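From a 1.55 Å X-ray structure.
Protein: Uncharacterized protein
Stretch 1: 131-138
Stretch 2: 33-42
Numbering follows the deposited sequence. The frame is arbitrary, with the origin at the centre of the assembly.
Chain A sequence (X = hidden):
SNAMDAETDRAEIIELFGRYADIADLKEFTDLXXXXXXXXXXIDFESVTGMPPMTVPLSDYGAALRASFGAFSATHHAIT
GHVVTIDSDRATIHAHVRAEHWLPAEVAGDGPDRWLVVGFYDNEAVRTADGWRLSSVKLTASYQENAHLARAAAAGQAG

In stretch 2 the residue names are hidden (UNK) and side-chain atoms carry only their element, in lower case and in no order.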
# COMPACT_ATOMS: atom_id res chain seq x y z
N GLY A 131 -17.63 18.43 3.00
CA GLY A 131 -17.17 17.17 2.46
C GLY A 131 -17.04 16.08 3.52
O GLY A 131 -17.31 16.29 4.71
N TRP A 132 -16.67 14.90 3.08
CA TRP A 132 -16.50 13.76 3.98
C TRP A 132 -15.41 14.03 5.01
O TRP A 132 -14.35 14.60 4.67
CB TRP A 132 -16.22 12.48 3.22
CG TRP A 132 -17.44 11.95 2.50
CD1 TRP A 132 -17.80 12.19 1.20
CD2 TRP A 132 -18.47 11.12 3.06
NE1 TRP A 132 -18.99 11.55 0.92
CE2 TRP A 132 -19.41 10.88 2.04
CE3 TRP A 132 -18.66 10.51 4.31
CZ2 TRP A 132 -20.55 10.08 2.24
CZ3 TRP A 132 -19.79 9.73 4.52
CH2 TRP A 132 -20.72 9.52 3.49
N ARG A 133 -15.64 13.56 6.23
CA ARG A 133 -14.64 13.63 7.29
C ARG A 133 -14.66 12.36 8.11
O ARG A 133 -15.71 11.72 8.29
CB ARG A 133 -14.98 14.80 8.27
CG ARG A 133 -14.90 16.23 7.69
CD ARG A 133 -13.49 16.61 7.31
NE ARG A 133 -13.39 18.01 6.87
CZ ARG A 133 -13.62 18.43 5.64
NH1 ARG A 133 -13.97 17.60 4.68
NH2 ARG A 133 -13.47 19.72 5.36
N LEU A 134 -13.50 11.99 8.64
CA LEU A 134 -13.39 10.84 9.51
C LEU A 134 -13.78 11.25 10.94
O LEU A 134 -13.12 12.10 11.56
CB LEU A 134 -11.95 10.28 9.49
CG LEU A 134 -11.45 9.66 8.20
CD1 LEU A 134 -10.01 9.24 8.30
CD2 LEU A 134 -12.31 8.47 7.82
N SER A 135 -14.85 10.65 11.44
CA SER A 135 -15.42 10.98 12.74
C SER A 135 -15.02 10.02 13.85
O SER A 135 -15.14 10.35 15.02
CB SER A 135 -16.95 11.00 12.66
OG SER A 135 -17.41 9.77 12.10
N SER A 136 -14.57 8.82 13.49
CA SER A 136 -14.07 7.88 14.45
C SER A 136 -12.91 7.10 13.85
O SER A 136 -13.00 6.60 12.72
CB SER A 136 -15.19 6.90 14.85
OG SER A 136 -14.70 5.89 15.68
N VAL A 137 -11.81 6.99 14.60
CA VAL A 137 -10.65 6.21 14.18
C VAL A 137 -10.41 5.12 15.21
O VAL A 137 -10.34 5.41 16.43
CB VAL A 137 -9.39 7.09 14.11
CG1 VAL A 137 -8.15 6.30 13.72
CG2 VAL A 137 -9.61 8.22 13.13
N LYS A 138 -10.30 3.89 14.75
CA LYS A 138 -9.99 2.79 15.63
C LYS A 138 -8.91 1.94 14.99
O LYS A 138 -9.08 1.44 13.87
CB LYS A 138 -11.19 1.94 15.91
CG LYS A 138 -10.88 0.70 16.72
CD LYS A 138 -12.15 -0.09 16.99
CE LYS A 138 -11.91 -1.38 17.77
NZ LYS A 138 -13.23 -2.12 17.93
N UNK A 33 -5.71 18.38 9.82
CA UNK A 33 -6.75 17.67 10.59
C UNK A 33 -8.15 18.25 10.41
O UNK A 33 -9.10 17.46 10.47
c UNK A 33 -4.75 17.87 11.89
c UNK A 33 -6.27 17.79 12.03
c UNK A 33 -4.52 18.67 10.66
N UNK A 34 -8.28 19.55 10.18
CA UNK A 34 -9.60 20.10 9.94
C UNK A 34 -10.22 19.67 8.62
O UNK A 34 -11.43 19.65 8.48
c UNK A 34 -10.32 22.50 14.63
c UNK A 34 -8.98 22.17 11.24
n UNK A 34 -9.57 22.68 13.56
c UNK A 34 -10.06 22.66 12.18
c UNK A 34 -9.55 21.63 9.98
n UNK A 34 -9.76 22.53 15.83
n UNK A 34 -11.64 22.27 14.52
N UNK A 35 -9.36 19.35 7.66
CA UNK A 35 -9.80 18.87 6.36
C UNK A 35 -10.10 17.39 6.36
O UNK A 35 -10.72 16.86 5.42
c UNK A 35 -8.41 20.64 5.28
n UNK A 35 -8.96 23.19 3.06
n UNK A 35 -7.45 24.68 3.94
n UNK A 35 -7.14 22.43 4.27
c UNK A 35 -7.85 23.43 3.76
c UNK A 35 -8.70 19.14 5.34
c UNK A 35 -7.48 21.01 4.16
N UNK A 36 -9.61 16.67 7.36
CA UNK A 36 -9.76 15.21 7.44
C UNK A 36 -10.77 14.68 8.45
O UNK A 36 -11.41 13.67 8.22
c UNK A 36 -7.43 14.90 6.60
c UNK A 36 -8.42 13.08 7.94
c UNK A 36 -8.39 14.57 7.74
N UNK A 37 -10.85 15.37 9.58
CA UNK A 37 -11.62 14.90 10.75
C UNK A 37 -12.75 15.83 11.15
O UNK A 37 -12.74 17.05 10.88
c UNK A 37 -8.25 13.78 11.70
c UNK A 37 -9.60 13.73 11.78
n UNK A 37 -7.81 12.49 11.55
n UNK A 37 -9.94 12.40 11.72
c UNK A 37 -10.64 14.81 11.94
c UNK A 37 -8.85 11.68 11.55
N UNK A 38 -13.74 15.24 11.79
CA UNK A 38 -14.71 16.04 12.51
C UNK A 38 -14.14 16.62 13.82
O UNK A 38 -13.08 16.23 14.31
c UNK A 38 -15.95 15.20 12.88
o UNK A 38 -15.53 14.08 13.65
c UNK A 38 -16.69 14.66 11.65
N UNK A 39 -14.86 17.59 14.39
CA UNK A 39 -14.53 18.18 15.69
C UNK A 39 -15.82 18.17 16.48
O UNK A 39 -16.72 18.94 16.17
o UNK A 39 -13.04 21.38 16.77
c UNK A 39 -13.45 20.19 16.80
c UNK A 39 -14.05 19.62 15.53
o UNK A 39 -13.46 19.49 17.83
N UNK A 40 -15.92 17.33 17.52
CA UNK A 40 -14.87 16.45 18.03
C UNK A 40 -14.68 15.19 17.22
O UNK A 40 -15.41 14.94 16.27
c UNK A 40 -15.36 16.14 19.45
c UNK A 40 -16.86 16.19 19.34
c UNK A 40 -17.14 17.29 18.35
N UNK A 41 -13.71 14.39 17.65
CA UNK A 41 -13.30 13.16 16.99
C UNK A 41 -13.27 12.04 18.03
O UNK A 41 -12.78 12.23 19.15
c UNK A 41 -11.12 12.17 15.81
c UNK A 41 -11.86 13.35 16.44
c UNK A 41 -11.93 11.69 14.63
c UNK A 41 -9.76 12.51 15.35
N UNK A 42 -13.79 10.86 17.68
CA UNK A 42 -13.63 9.71 18.54
C UNK A 42 -12.39 8.91 18.14
O UNK A 42 -12.18 8.67 16.96
o UNK A 42 -15.97 9.57 18.99
c UNK A 42 -14.87 8.83 18.47
c UNK A 42 -14.69 7.60 19.32
O HOH W 1 -14.38 21.10 7.94

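Position 33 carries three side-chain carbons that close a ring onto the backbone nitrogen, and none of them reaches stretch 1; the ring identifies P33. Its carbonyl O accepts the backbone N of position 37 at 2.9 Å, near the end of the helix.

Position 34 has three carbons and a nitrogen leading to a carbon that bears two more nitrogens, a guanidinium, so it is R34. Its CA-to-CB bond points away from stretch 1, and contact is left to the backbone: R133 NE donates to R34 O at 3.0 Å. A water joins the same two residues through weak hydrogen bonds, 3.3 Å to R34 O and 3.1 Å to R133 NH2.

The side chain at position 35 has the same makeup, three carbons, a nitrogen and a carbon with two nitrogens, and also starts away from stretch 1; this is R35. R35 O lies over one face of the R133 guanidinium, 3.2 Å from R133 NE, but the angle is too poor for a hydrogen bond.

At position 36 a single carbon carries two others, one of which packs against L134 CD1; this compact fork is valine. V36 CG1 lies 4.2 Å from L134 CD1, while L134 N donates to V36 O over 2.7 Å, the shortest hydrogen bond between the stretches.

Position 37 shows one carbon followed by a five-membered ring of three carbons and two nitrogens, with a ring nitrogen near L134 O. Only histidine fits. H37 ND1 donates to L134 O at 3.2 Å, with the acceptor near the ring plane, so this nitrogen carries a proton. H37 CE1 also lies 3.9 Å from V137 CG2.

Position 38 has one carbon bearing an oxygen and a carbon, the oxygen close to S135. Valine would have the same shape but no oxygen to donate to the carbonyl of position 40, and T38 does so: OG1 is 2.8 Å from that O. T38 N adds a second bond to L134 O, at 3.2 Å.

Two carbons, the second carrying two oxygens, mark position 39 as a carboxylate bonded directly to CB, hence D39. It does not touch stretch 1; D39 OD2 instead forms a salt bridge with R34 NH1 at 2.8 Å.

Position 40 again closes three carbons onto its own nitrogen and lies clear of stretch 1. It is P40, preceded by a cis peptide bond where the chain turns a corner.

Four carbons forked at the second, with a terminal carbon close to L134 O, define position 41 as L41. L41 CD1 approaches L134 O to 3.3 Å and V137 CG2 to 4.4 Å.

Position 42 has one carbon carrying an oxygen and a carbon, the latter near S136 OG, again threonine: T42. T42 CG2 lies 4.0 Å from S136 OG. T42 N donates to S135 O at 3.0 Å, and T42 O accepts V137 N at 2.9 Å.

The contact is thus two short parallel pairings, L134 with H37 and S136 with T42, separated by the corner at D39 and P40. Backbone hydrogen bonds set the register, while R133 secures the helix end and H37 reinforces the first pairing through its ring.

Stretch 2 (33-42) PRRVHTDPLT
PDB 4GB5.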